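Local coordinates for protein CdnC (Chryseobacterium gregarium DSM 19109, PDB 7MGV) that installs single and bicyclic omega-ester macrocycles in a ribosomally made precursor peptide, as an ATP-grasp ligase of graspetide biosynthesis, at residues I24-H29 against E41-N46; N62-T67 against W73-E78; Y98-G103 against G118-T123; R237-G242 against N331-S336. All blocks are in the same frame, centred on the assembly; numbering follows the deposited sequence.

Contact 1 of 4, residues I24-H29 against E41-N46; sequences ILIITH and EYIDKN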
loop_
_atom_site.group_PDB
_atom_site.type_symbol
_atom_site.label_atom_id
_atom_site.label_comp_id
_atom_site.label_asym_id
_atom_site.label_seq_id
_atom_site.Cartn_x
_atom_site.Cartn_y
_atom_site.Cartn_z
ATOM N N ILE A 24 -19.367 -0.292 -15.905
ATOM C CA ILE A 24 -18.900 -0.097 -14.538
ATOM C C ILE A 24 -18.233 -1.389 -14.083
ATOM O O ILE A 24 -18.904 -2.416 -13.925
ATOM C CB ILE A 24 -20.038 0.292 -13.586
ATOM C CG1 ILE A 24 -20.628 1.644 -13.991
ATOM C CG2 ILE A 24 -19.542 0.321 -12.145
ATOM C CD1 ILE A 24 -21.732 2.124 -13.082
ATOM N N LEU A 25 -16.920 -1.338 -13.871
ATOM C CA LEU A 25 -16.181 -2.495 -13.385
ATOM C C LEU A 25 -16.330 -2.613 -11.874
ATOM O O LEU A 25 -16.164 -1.629 -11.146
ATOM C CB LEU A 25 -14.707 -2.381 -13.765
ATOM C CG LEU A 25 -13.830 -3.586 -13.426
ATOM C CD1 LEU A 25 -14.185 -4.778 -14.303
ATOM C CD2 LEU A 25 -12.357 -3.232 -13.562
ATOM N N ILE A 26 -16.648 -3.816 -11.402
ATOM C CA ILE A 26 -16.789 -4.097 -9.978
ATOM C C ILE A 26 -15.876 -5.262 -9.624
ATOM O O ILE A 26 -15.963 -6.332 -10.238
ATOM C CB ILE A 26 -18.246 -4.412 -9.596
ATOM C CG1 ILE A 26 -19.140 -3.192 -9.835
ATOM C CG2 ILE A 26 -18.326 -4.858 -8.145
ATOM C CD1 ILE A 26 -20.557 -3.370 -9.337
ATOM N N ILE A 27 -15.009 -5.052 -8.638
ATOM C CA ILE A 27 -14.085 -6.074 -8.162
ATOM C C ILE A 27 -14.666 -6.691 -6.896
ATOM O O ILE A 27 -14.938 -5.982 -5.919
ATOM C CB ILE A 27 -12.689 -5.488 -7.897
ATOM C CG1 ILE A 27 -12.249 -4.604 -9.066
ATOM C CG2 ILE A 27 -11.683 -6.603 -7.649
ATOM C CD1 ILE A 27 -11.958 -5.366 -10.338
ATOM N N THR A 28 -14.847 -8.006 -6.908
ATOM C CA THR A 28 -15.401 -8.735 -5.771
ATOM C C THR A 28 -14.761 -10.121 -5.736
ATOM O O THR A 28 -13.740 -10.364 -6.383
ATOM C CB THR A 28 -16.936 -8.817 -5.865
ATOM O OG1 THR A 28 -17.326 -8.985 -7.235
ATOM C CG2 THR A 28 -17.588 -7.568 -5.296
ATOM N N HIS A 29 -15.361 -11.024 -4.964
ATOM C CA HIS A 29 -15.012 -12.436 -4.970
ATOM C C HIS A 29 -16.294 -13.249 -5.104
ATOM O O HIS A 29 -17.405 -12.718 -5.015
ATOM C CB HIS A 29 -14.230 -12.836 -3.710
ATOM C CG HIS A 29 -14.986 -12.633 -2.436
ATOM N ND1 HIS A 29 -15.482 -13.681 -1.689
ATOM C CD2 HIS A 29 -15.328 -11.504 -1.772
ATOM C CE1 HIS A 29 -16.096 -13.205 -0.620
ATOM N NE2 HIS A 29 -16.018 -11.886 -0.647
ATOM N N GLU A 41 -28.597 -4.208 -9.342
ATOM C CA GLU A 41 -29.964 -3.930 -9.779
ATOM C C GLU A 41 -30.184 -2.433 -9.971
ATOM O O GLU A 41 -30.760 -1.996 -10.979
ATOM C CB GLU A 41 -30.961 -4.494 -8.765
ATOM C CG GLU A 41 -32.305 -3.780 -8.756
ATOM C CD GLU A 41 -33.229 -4.280 -7.664
ATOM O OE1 GLU A 41 -32.959 -5.359 -7.096
ATOM O OE2 GLU A 41 -34.228 -3.590 -7.370
ATOM N N TYR A 42 -29.726 -1.628 -9.010
ATOM C CA TYR A 42 -29.925 -0.188 -9.112
ATOM C C TYR A 42 -29.062 0.423 -10.211
ATOM O O TYR A 42 -29.456 1.427 -10.818
ATOM C CB TYR A 42 -29.647 0.474 -7.765
ATOM C CG TYR A 42 -30.783 0.325 -6.779
ATOM C CD1 TYR A 42 -32.104 0.452 -7.190
ATOM C CD2 TYR A 42 -30.537 0.055 -5.440
ATOM C CE1 TYR A 42 -33.147 0.318 -6.294
ATOM C CE2 TYR A 42 -31.573 -0.081 -4.536
ATOM C CZ TYR A 42 -32.876 0.051 -4.969
ATOM O OH TYR A 42 -33.911 -0.085 -4.073
ATOM N N ILE A 43 -27.900 -0.171 -10.501
ATOM C CA ILE A 43 -27.103 0.289 -11.634
ATOM C C ILE A 43 -27.796 -0.062 -12.946
ATOM O O ILE A 43 -27.801 0.734 -13.894
ATOM C CB ILE A 43 -25.681 -0.299 -11.569
ATOM C CG1 ILE A 43 -24.891 0.323 -10.417
ATOM C CG2 ILE A 43 -24.945 -0.065 -12.881
ATOM C CD1 ILE A 43 -23.545 -0.329 -10.175
ATOM N N ASP A 44 -28.391 -1.256 -13.021
ATOM C CA ASP A 44 -29.142 -1.652 -14.208
ATOM C C ASP A 44 -30.287 -0.686 -14.473
ATOM O O ASP A 44 -30.503 -0.252 -15.612
ATOM C CB ASP A 44 -29.672 -3.078 -14.045
ATOM C CG ASP A 44 -28.589 -4.126 -14.210
ATOM O OD1 ASP A 44 -27.435 -3.751 -14.500
ATOM O OD2 ASP A 44 -28.895 -5.327 -14.052
ATOM N N LYS A 45 -31.029 -0.334 -13.420
ATOM C CA LYS A 45 -32.095 0.649 -13.579
ATOM C C LYS A 45 -31.520 2.011 -13.976
ATOM O O LYS A 45 -32.086 2.711 -14.825
ATOM C CB LYS A 45 -32.911 0.734 -12.285
ATOM C CG LYS A 45 -34.427 0.902 -12.480
ATOM C CD LYS A 45 -34.720 2.065 -13.423
ATOM C CE LYS A 45 -36.096 2.670 -13.254
ATOM N NZ LYS A 45 -36.303 3.715 -14.292
ATOM N N ASN A 46 -30.373 2.390 -13.403
ATOM C CA ASN A 46 -29.743 3.657 -13.764
ATOM C C ASN A 46 -29.322 3.710 -15.227
ATOM O O ASN A 46 -29.014 4.798 -15.724
ATOM C CB ASN A 46 -28.535 3.919 -12.862
ATOM C CG ASN A 46 -28.934 4.475 -11.507
ATOM O OD1 ASN A 46 -30.120 4.570 -11.189
ATOM N ND2 ASN A 46 -27.945 4.859 -10.707
#

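Contact 2 of 4, residues N62-T67 against W73-E78; sequences NKLSTT and WTTTLE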
loop_
_atom_site.group_PDB
_atom_site.type_symbol
_atom_site.label_atom_id
_atom_site.label_comp_id
_atom_site.label_asym_id
_atom_site.label_seq_id
_atom_site.Cartn_x
_atom_site.Cartn_y
_atom_site.Cartn_z
ATOM N N ASN A 62 -10.217 -16.522 -14.692
ATOM C CA ASN A 62 -10.299 -15.358 -15.564
ATOM C C ASN A 62 -8.973 -15.144 -16.278
ATOM O O ASN A 62 -7.919 -15.608 -15.835
ATOM C CB ASN A 62 -10.666 -14.080 -14.796
ATOM C CG ASN A 62 -11.846 -14.262 -13.872
ATOM O OD1 ASN A 62 -11.680 -14.379 -12.661
ATOM N ND2 ASN A 62 -13.048 -14.286 -14.437
ATOM N N LYS A 63 -9.036 -14.433 -17.404
ATOM C CA LYS A 63 -7.837 -14.041 -18.139
ATOM C C LYS A 63 -7.893 -12.546 -18.411
ATOM O O LYS A 63 -8.847 -12.059 -19.020
ATOM C CB LYS A 63 -7.701 -14.836 -19.444
ATOM C CG LYS A 63 -7.773 -16.343 -19.246
ATOM C CD LYS A 63 -8.269 -17.065 -20.488
ATOM C CE LYS A 63 -7.988 -18.558 -20.408
ATOM N NZ LYS A 63 -9.052 -19.276 -19.649
ATOM N N LEU A 64 -6.871 -11.821 -17.969
ATOM C CA LEU A 64 -6.829 -10.369 -18.065
ATOM C C LEU A 64 -5.620 -9.948 -18.890
ATOM O O LEU A 64 -4.537 -10.525 -18.756
ATOM C CB LEU A 64 -6.765 -9.738 -16.670
ATOM C CG LEU A 64 -6.578 -8.224 -16.570
ATOM C CD1 LEU A 64 -7.852 -7.488 -16.961
ATOM C CD2 LEU A 64 -6.141 -7.848 -15.163
ATOM N N SER A 65 -5.795 -8.942 -19.748
ATOM C CA SER A 65 -4.676 -8.502 -20.576
ATOM C C SER A 65 -4.780 -7.012 -20.870
ATOM O O SER A 65 -5.813 -6.546 -21.358
ATOM C CB SER A 65 -4.623 -9.293 -21.891
ATOM O OG SER A 65 -3.926 -8.559 -22.884
ATOM N N THR A 66 -3.706 -6.280 -20.581
ATOM C CA THR A 66 -3.545 -4.902 -21.024
ATOM C C THR A 66 -2.429 -4.844 -22.060
ATOM O O THR A 66 -1.334 -5.370 -21.834
ATOM C CB THR A 66 -3.226 -3.967 -19.855
ATOM O OG1 THR A 66 -4.369 -3.852 -19.003
ATOM C CG2 THR A 66 -2.857 -2.583 -20.372
ATOM N N THR A 67 -2.711 -4.203 -23.191
ATOM C CA THR A 67 -1.791 -4.118 -24.313
ATOM C C THR A 67 -1.680 -2.673 -24.774
ATOM O O THR A 67 -2.661 -1.924 -24.750
ATOM C CB THR A 67 -2.249 -5.001 -25.484
ATOM O OG1 THR A 67 -2.875 -6.189 -24.982
ATOM C CG2 THR A 67 -1.064 -5.388 -26.353
ATOM N N TRP A 73 -4.147 1.918 -26.157
ATOM C CA TRP A 73 -4.264 1.020 -25.016
ATOM C C TRP A 73 -5.532 0.189 -25.138
ATOM O O TRP A 73 -6.582 0.696 -25.542
ATOM C CB TRP A 73 -4.291 1.810 -23.704
ATOM C CG TRP A 73 -2.982 2.437 -23.349
ATOM C CD1 TRP A 73 -2.561 3.697 -23.663
ATOM C CD2 TRP A 73 -1.919 1.832 -22.607
ATOM N NE1 TRP A 73 -1.299 3.912 -23.164
ATOM C CE2 TRP A 73 -0.883 2.782 -22.511
ATOM C CE3 TRP A 73 -1.742 0.579 -22.015
ATOM C CZ2 TRP A 73 0.312 2.517 -21.848
ATOM C CZ3 TRP A 73 -0.557 0.317 -21.358
ATOM C CH2 TRP A 73 0.455 1.281 -21.279
ATOM N N THR A 74 -5.436 -1.088 -24.778
ATOM C CA THR A 74 -6.593 -1.972 -24.806
ATOM C C THR A 74 -6.507 -2.959 -23.648
ATOM O O THR A 74 -5.475 -3.603 -23.454
ATOM C CB THR A 74 -6.697 -2.702 -26.156
ATOM O OG1 THR A 74 -7.903 -3.478 -26.199
ATOM C CG2 THR A 74 -5.467 -3.585 -26.429
ATOM N N THR A 75 -7.580 -3.062 -22.870
ATOM C CA THR A 75 -7.637 -3.961 -21.722
ATOM C C THR A 75 -8.854 -4.860 -21.868
ATOM O O THR A 75 -9.987 -4.370 -21.925
ATOM C CB THR A 75 -7.706 -3.181 -20.407
ATOM O OG1 THR A 75 -6.636 -2.228 -20.349
ATOM C CG2 THR A 75 -7.602 -4.126 -19.222
ATOM N N THR A 76 -8.623 -6.170 -21.925
ATOM C CA THR A 76 -9.706 -7.129 -22.084
ATOM C C THR A 76 -9.691 -8.159 -20.963
ATOM O O THR A 76 -8.625 -8.590 -20.506
ATOM C CB THR A 76 -9.647 -7.844 -23.450
ATOM O OG1 THR A 76 -8.743 -8.952 -23.375
ATOM C CG2 THR A 76 -9.198 -6.887 -24.551
ATOM N N LEU A 77 -10.894 -8.551 -20.545
ATOM C CA LEU A 77 -11.136 -9.467 -19.440
ATOM C C LEU A 77 -12.037 -10.594 -19.930
ATOM O O LEU A 77 -13.120 -10.341 -20.472
ATOM C CB LEU A 77 -11.780 -8.737 -18.265
ATOM C CG LEU A 77 -12.558 -9.544 -17.224
ATOM C CD1 LEU A 77 -11.661 -10.473 -16.397
ATOM C CD2 LEU A 77 -13.350 -8.605 -16.331
ATOM N N GLU A 78 -11.594 -11.835 -19.739
ATOM C CA GLU A 78 -12.317 -13.021 -20.184
ATOM C C GLU A 78 -12.739 -13.825 -18.963
ATOM O O GLU A 78 -11.888 -14.307 -18.203
ATOM C CB GLU A 78 -11.465 -13.857 -21.140
ATOM C CG GLU A 78 -10.877 -13.040 -22.289
ATOM C CD GLU A 78 -10.798 -13.825 -23.582
ATOM O OE1 GLU A 78 -10.490 -13.219 -24.630
ATOM O OE2 GLU A 78 -11.043 -15.048 -23.547
#

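Contact 3 of 4, residues Y98-G103 against G118-T123; sequences YNIGHG and GEIRNT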
loop_
_atom_site.group_PDB
_atom_site.type_symbol
_atom_site.label_atom_id
_atom_site.label_comp_id
_atom_site.label_asym_id
_atom_site.label_seq_id
_atom_site.Cartn_x
_atom_site.Cartn_y
_atom_site.Cartn_z
ATOM N N TYR A 98 -9.229 -9.854 -0.474
ATOM C CA TYR A 98 -8.571 -10.587 0.594
ATOM C C TYR A 98 -8.153 -11.992 0.192
ATOM O O TYR A 98 -7.433 -12.645 0.955
ATOM C CB TYR A 98 -9.480 -10.669 1.831
ATOM C CG TYR A 98 -9.880 -9.319 2.384
ATOM C CD1 TYR A 98 -11.212 -9.018 2.635
ATOM C CD2 TYR A 98 -8.925 -8.347 2.655
ATOM C CE1 TYR A 98 -11.583 -7.787 3.140
ATOM C CE2 TYR A 98 -9.287 -7.113 3.160
ATOM C CZ TYR A 98 -10.617 -6.838 3.401
ATOM O OH TYR A 98 -10.984 -5.611 3.905
ATOM N N ASN A 99 -8.576 -12.475 -0.977
ATOM C CA ASN A 99 -8.226 -13.822 -1.423
ATOM C C ASN A 99 -8.146 -13.805 -2.946
ATOM O O ASN A 99 -9.175 -13.853 -3.625
ATOM C CB ASN A 99 -9.238 -14.846 -0.931
ATOM C CG ASN A 99 -9.063 -16.197 -1.593
ATOM O OD1 ASN A 99 -10.006 -16.755 -2.154
ATOM N ND2 ASN A 99 -7.847 -16.730 -1.536
ATOM N N ILE A 100 -6.927 -13.730 -3.468
ATOM C CA ILE A 100 -6.682 -13.822 -4.897
ATOM C C ILE A 100 -5.871 -15.083 -5.160
ATOM O O ILE A 100 -5.268 -15.669 -4.254
ATOM C CB ILE A 100 -5.955 -12.579 -5.440
ATOM C CG1 ILE A 100 -4.597 -12.435 -4.766
ATOM C CG2 ILE A 100 -6.778 -11.327 -5.190
ATOM C CD1 ILE A 100 -3.609 -11.684 -5.592
ATOM N N GLY A 101 -5.858 -15.503 -6.422
ATOM C CA GLY A 101 -5.092 -16.678 -6.800
ATOM C C GLY A 101 -5.576 -17.973 -6.185
ATOM O O GLY A 101 -4.756 -18.793 -5.753
ATOM N N HIS A 102 -6.890 -18.176 -6.125
ATOM C CA HIS A 102 -7.424 -19.421 -5.594
ATOM C C HIS A 102 -7.089 -20.575 -6.530
ATOM O O HIS A 102 -7.321 -20.495 -7.741
ATOM C CB HIS A 102 -8.934 -19.317 -5.396
ATOM C CG HIS A 102 -9.535 -20.509 -4.716
ATOM N ND1 HIS A 102 -10.066 -21.573 -5.413
ATOM C CD2 HIS A 102 -9.683 -20.806 -3.404
ATOM C CE1 HIS A 102 -10.518 -22.473 -4.558
ATOM N NE2 HIS A 102 -10.296 -22.033 -3.333
ATOM N N GLY A 103 -6.532 -21.646 -5.968
ATOM C CA GLY A 103 -6.158 -22.814 -6.730
ATOM C C GLY A 103 -4.718 -22.838 -7.198
ATOM O O GLY A 103 -4.238 -23.898 -7.618
ATOM N N GLY A 118 3.155 -13.286 -5.512
ATOM C CA GLY A 118 3.600 -11.902 -5.526
ATOM C C GLY A 118 3.398 -11.247 -6.877
ATOM O O GLY A 118 2.872 -10.135 -6.972
ATOM N N GLU A 119 3.798 -11.939 -7.947
ATOM C CA GLU A 119 3.634 -11.381 -9.287
ATOM C C GLU A 119 2.161 -11.231 -9.651
ATOM O O GLU A 119 1.767 -10.231 -10.261
ATOM C CB GLU A 119 4.354 -12.251 -10.317
ATOM C CG GLU A 119 4.218 -11.748 -11.746
ATOM C CD GLU A 119 5.124 -10.566 -12.046
ATOM O OE1 GLU A 119 5.984 -10.239 -11.199
ATOM O OE2 GLU A 119 4.977 -9.964 -13.131
ATOM N N ILE A 120 1.333 -12.213 -9.286
ATOM C CA ILE A 120 -0.099 -12.137 -9.568
ATOM C C ILE A 120 -0.711 -10.924 -8.877
ATOM O O ILE A 120 -1.411 -10.110 -9.501
ATOM C CB ILE A 120 -0.792 -13.441 -9.133
ATOM C CG1 ILE A 120 -0.447 -14.584 -10.089
ATOM C CG2 ILE A 120 -2.296 -13.250 -9.036
ATOM C CD1 ILE A 120 -0.707 -15.962 -9.514
ATOM N N ARG A 121 -0.452 -10.787 -7.572
ATOM C CA ARG A 121 -0.995 -9.667 -6.816
ATOM C C ARG A 121 -0.507 -8.340 -7.369
ATOM O O ARG A 121 -1.284 -7.386 -7.481
ATOM C CB ARG A 121 -0.622 -9.796 -5.340
ATOM C CG ARG A 121 -1.308 -8.776 -4.445
ATOM C CD ARG A 121 -0.922 -8.958 -2.987
ATOM N NE ARG A 121 0.304 -8.243 -2.650
ATOM C CZ ARG A 121 1.021 -8.466 -1.553
ATOM N NH1 ARG A 121 0.632 -9.388 -0.683
ATOM N NH2 ARG A 121 2.124 -7.769 -1.325
ATOM N N ASN A 122 0.776 -8.256 -7.724
ATOM C CA ASN A 122 1.300 -6.992 -8.222
ATOM C C ASN A 122 0.703 -6.641 -9.575
ATOM O O ASN A 122 0.349 -5.485 -9.812
ATOM C CB ASN A 122 2.821 -7.044 -8.305
ATOM C CG ASN A 122 3.440 -5.670 -8.453
ATOM O OD1 ASN A 122 3.348 -5.043 -9.509
ATOM N ND2 ASN A 122 4.073 -5.190 -7.389
ATOM N N THR A 123 0.563 -7.622 -10.469
ATOM C CA THR A 123 -0.039 -7.361 -11.773
ATOM C C THR A 123 -1.472 -6.864 -11.621
ATOM O O THR A 123 -1.870 -5.867 -12.241
ATOM C CB THR A 123 0.004 -8.630 -12.629
ATOM O OG1 THR A 123 1.361 -8.931 -12.972
ATOM C CG2 THR A 123 -0.810 -8.451 -13.902
#

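Contact 4 of 4, residues R237-G242 against N331-S336; sequences RITVVG and NRISKS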
loop_
_atom_site.group_PDB
_atom_site.type_symbol
_atom_site.label_atom_id
_atom_site.label_comp_id
_atom_site.label_asym_id
_atom_site.label_seq_id
_atom_site.Cartn_x
_atom_site.Cartn_y
_atom_site.Cartn_z
ATOM N N ARG A 237 -22.360 3.444 14.039
ATOM C CA ARG A 237 -21.761 3.101 12.756
ATOM C C ARG A 237 -22.281 4.080 11.714
ATOM O O ARG A 237 -23.496 4.216 11.540
ATOM C CB ARG A 237 -22.100 1.668 12.334
ATOM C CG ARG A 237 -21.750 0.603 13.353
ATOM C CD ARG A 237 -20.367 0.030 13.109
ATOM N NE ARG A 237 -19.714 -0.362 14.355
ATOM C CZ ARG A 237 -19.420 -1.616 14.685
ATOM N NH1 ARG A 237 -19.718 -2.610 13.859
ATOM N NH2 ARG A 237 -18.825 -1.878 15.841
ATOM N N ILE A 238 -21.372 4.755 11.019
ATOM C CA ILE A 238 -21.740 5.763 10.032
ATOM C C ILE A 238 -21.183 5.329 8.685
ATOM O O ILE A 238 -19.961 5.280 8.495
ATOM C CB ILE A 238 -21.234 7.158 10.417
ATOM C CG1 ILE A 238 -21.735 7.537 11.811
ATOM C CG2 ILE A 238 -21.685 8.182 9.394
ATOM C CD1 ILE A 238 -20.993 8.695 12.437
ATOM N N THR A 239 -22.073 5.007 7.752
ATOM C CA THR A 239 -21.699 4.692 6.379
ATOM C C THR A 239 -21.852 5.950 5.535
ATOM O O THR A 239 -22.930 6.552 5.497
ATOM C CB THR A 239 -22.556 3.558 5.818
ATOM O OG1 THR A 239 -22.673 2.514 6.794
ATOM C CG2 THR A 239 -21.927 2.992 4.554
ATOM N N VAL A 240 -20.777 6.347 4.865
ATOM C CA VAL A 240 -20.761 7.536 4.025
ATOM C C VAL A 240 -20.514 7.096 2.594
ATOM O O VAL A 240 -19.495 6.453 2.304
ATOM C CB VAL A 240 -19.693 8.543 4.477
ATOM C CG1 VAL A 240 -19.935 9.895 3.825
ATOM C CG2 VAL A 240 -19.695 8.660 5.986
ATOM N N VAL A 241 -21.449 7.434 1.709
ATOM C CA VAL A 241 -21.331 7.197 0.273
ATOM C C VAL A 241 -21.390 8.567 -0.390
ATOM O O VAL A 241 -22.469 9.158 -0.523
ATOM C CB VAL A 241 -22.431 6.273 -0.260
ATOM C CG1 VAL A 241 -22.191 5.961 -1.732
ATOM C CG2 VAL A 241 -22.501 4.993 0.563
ATOM N N GLY A 242 -20.236 9.078 -0.808
ATOM C CA GLY A 242 -20.166 10.432 -1.317
ATOM C C GLY A 242 -20.495 11.436 -0.233
ATOM O O GLY A 242 -19.739 11.587 0.732
ATOM N N ASN A 331 -33.015 -0.660 0.579
ATOM C CA ASN A 331 -31.566 -0.629 0.369
ATOM C C ASN A 331 -31.101 0.740 -0.139
ATOM O O ASN A 331 -30.632 0.900 -1.267
ATOM C CB ASN A 331 -31.142 -1.751 -0.585
ATOM C CG ASN A 331 -31.797 -3.074 -0.251
ATOM O OD1 ASN A 331 -32.819 -3.438 -0.834
ATOM N ND2 ASN A 331 -31.217 -3.800 0.696
ATOM N N ARG A 332 -31.250 1.735 0.741
ATOM C CA ARG A 332 -30.873 3.097 0.381
ATOM C C ARG A 332 -29.366 3.251 0.195
ATOM O O ARG A 332 -28.931 4.054 -0.636
ATOM C CB ARG A 332 -31.382 4.080 1.436
ATOM C CG ARG A 332 -32.879 4.349 1.360
ATOM C CD ARG A 332 -33.285 4.886 -0.007
ATOM N NE ARG A 332 -33.807 3.836 -0.879
ATOM C CZ ARG A 332 -34.103 4.008 -2.163
ATOM N NH1 ARG A 332 -33.932 5.193 -2.733
ATOM N NH2 ARG A 332 -34.572 2.994 -2.878
ATOM N N ILE A 333 -28.555 2.504 0.949
ATOM C CA ILE A 333 -27.106 2.603 0.786
ATOM C C ILE A 333 -26.677 2.007 -0.550
ATOM O O ILE A 333 -25.777 2.531 -1.221
ATOM C CB ILE A 333 -26.382 1.929 1.966
ATOM C CG1 ILE A 333 -26.866 2.511 3.294
ATOM C CG2 ILE A 333 -24.875 2.093 1.834
ATOM C CD1 ILE A 333 -26.231 1.869 4.509
ATOM N N SER A 334 -27.309 0.904 -0.959
ATOM C CA SER A 334 -27.019 0.334 -2.270
ATOM C C SER A 334 -27.405 1.303 -3.381
ATOM O O SER A 334 -26.678 1.445 -4.372
ATOM C CB SER A 334 -27.749 -0.998 -2.437
ATOM O OG SER A 334 -27.334 -1.932 -1.457
ATOM N N LYS A 335 -28.542 1.984 -3.228
ATOM C CA LYS A 335 -28.937 2.998 -4.198
ATOM C C LYS A 335 -27.939 4.149 -4.220
ATOM O O LYS A 335 -27.619 4.687 -5.285
ATOM C CB LYS A 335 -30.339 3.513 -3.875
ATOM C CG LYS A 335 -30.820 4.632 -4.783
ATOM C CD LYS A 335 -31.864 4.132 -5.767
ATOM C CE LYS A 335 -32.165 5.173 -6.832
ATOM N NZ LYS A 335 -30.977 5.443 -7.686
ATOM N N SER A 336 -27.437 4.547 -3.051
ATOM C CA SER A 336 -26.421 5.592 -3.003
ATOM C C SER A 336 -25.178 5.177 -3.778
ATOM O O SER A 336 -24.661 5.944 -4.602
ATOM C CB SER A 336 -26.078 5.919 -1.546
ATOM O OG SER A 336 -27.037 6.795 -0.990
#

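Contact 1 of 4, residues I24-H29 against E41-N46
Three isoleucines carry this contact. Ile24 and Ile26, two residues apart and so on the same face of strand 22-28, both reach for Ile43 on helix 35-46. Ile24 and Ile43 come tip to tip, with CD1 of Ile24 3.9 Å from CG2 of Ile43. Ile24 gets there by stretching out its long branch (chi2 -178°), which carries the methyl clear of the strand. The other arm of Ile43 goes to the neighbour: its CD1 stands 4.3 Å from CD1 of Ile26. Ile43 thus divides its two branches between two residues of the strand, and it also rests on Val50 of strand 48-54 and Ala338 of helix 332-341.

No hydrogen bond joins the two segments; the helix backbone bonds within itself and the strand backbone bonds to its neighbours in the sheet. In the helix, Lys45 N bonds Glu41 O at 3.0 Å and Asn46 N bonds Tyr42 O at 2.9 Å. The strand is bonded to both neighbours in the parallel sheet, Ile24 to Glu49 and Ile51, and Leu25 to Thr91 and Trp93.

This is the helix-on-sheet layer of the beta-alpha-beta unit made by 22-28, 35-46 and 48-54 in the pre-ATP-grasp domain. Being wholly aliphatic and buried, the contact rests on dispersion and the exclusion of water, with no polar group to satisfy between the three side chains.

Contact 2 of 4, residues N62-T67 against W73-E78
Trp73 meets Thr66 at the rim of its indole: Thr66 CG2 lies near the ring plane, 3.7 Å from Trp73 CE3. The ring of Phe68 meets the indole too, planes about 40° apart, and Trp73 NE1 bonds Asp156 of the second subunit. Beside this, Thr75 OG1 donates to Thr66 OG1 at 3.1 Å, and Thr66 OG1 also bonds Glu149 of that subunit. Replacing Thr66 by an alanine is likely to leave the Thr75 hydroxyl without this acceptor, take one partner from Glu149 and open a gap beside the indole.

Thr67 and Thr74 lie side by side on the other face, Thr67 CB 3.6 Å from Thr74 CG2. The antiparallel hairpin is zipped by three hydrogen-bonded pairs, Lys63 with Glu78, Ser65 with Thr76 and Thr67 with Thr74; Thr67 N to Thr74 O measures 2.8 Å. Ser65 to Thr67 pair as well with a strand of the second subunit, so backbone pairing, the Thr66 hydroxyl and the indole N-H of Trp73 tie this hairpin into the dimer interface.

Contact 3 of 4, residues Y98-G103 against G118-T123
Ile100 reaches Arg121 by an unusual first torsion: chi1 of 61° wedges CG1 between the backbone N and the carbonyl carbon, and the nearly extended second torsion (155°) then pushes CD1 out to the helix. All the close contacts from the loop come from that one methyl. It settles against the backbone and the root of Arg121, 3.5 Å from Arg121 CA and equally far from Arg121 CB, while Arg121 CG is 3.9 Å away. The two side chains cross at about a right angle. Past CG the arginine chain bends at chi3, and its guanidinium leads off from the loop, so the arginine offers Ile100 only its aliphatic stem. On the adjoining flank of the helix, CG2 of Ile120 lies 4.0 Å from the same CD1.

The helix has its own internal grip one turn along. Glu119 O accepts both Thr123 N at 2.9 Å and Thr123 OG1 at 3.0 Å, the two arriving from opposite faces of the carbonyl plane. The carboxylate of Glu119 bonds Gln189 N and Thr190 OG1 of the second subunit, and Ile120 packs on its Tyr221.

Gly101 has a positive phi, which suits glycine where the loop turns. The loop belongs to the beta-alpha-beta crossover from strand 91-94 through helix 110-130 to strand 134-136 in the pre-ATP-grasp domain, and Ile100 pins it back on that helix.

Contact 4 of 4, residues R237-G242 against N331-S336
Ser336, whose CB lies 3.9 Å from CB of Val241, has a hydroxyl gripped twice: OG is bonded to Tyr246 OH and to Asp244 OD2, both on the adjacent strand 244-251. With its oxygen held there, the serine gives Val241 its carbon side. Val241 CG1 sits 3.7 Å from the carbonyl carbon of Ser336.

One turn earlier, a single methyl serves two strand residues. Ile333 CG2 is 4.0 Å from Val241 CG2 and 4.1 Å from Thr239 CG2; Ile333 crosses the threonine at about a right angle. CG2 points at the strand because it stands anti to the Ile333 backbone N, with CG1 turned off at chi1 -55°.

Helix 332-341 thus covers one face of the antiparallel sheet that holds strands 234-241, 244-251 and 297-304, part of the ATP-grasp fold. The axes of 332-336 and 237-241 come within 9.1 Å at 28°. Glu235, near the start of strand 234-241, lines the ADP pocket. At the helix start, the Asn331 side chain makes no capping bond; Asp325 binds Asn331 ND2, Ile333 N and Ser334 OG. On the flank facing helix 35-46, Lys335 CB lies over the centre of the Arg332 guanidinium, 4.1 Å above its plane.

Overall arrangement
From the N terminus the four contacts follow in series, none nesting in or crossing another. Contact 1 closes the strand-to-helix connection of the first beta-alpha-beta unit, with eleven residues between its segments; contact 2 the tightest loop, a hairpin with five. Contact 3 folds the loop after strand 91-94 back onto helix 110-130, past the short helix 104-107. All three lie in the pre-ATP-grasp domain. Contact 4 spans 88 intervening residues and brings helix 332-341 back onto the antiparallel sheet that contains strand 234-241. It also meets contact 1, their centres 15 Å apart: Tyr42 lies against Asn331, Arg332 and Lys335, joining the two regions. Contacts 2 and 3, centres about 16 Å apart, both face the second subunit.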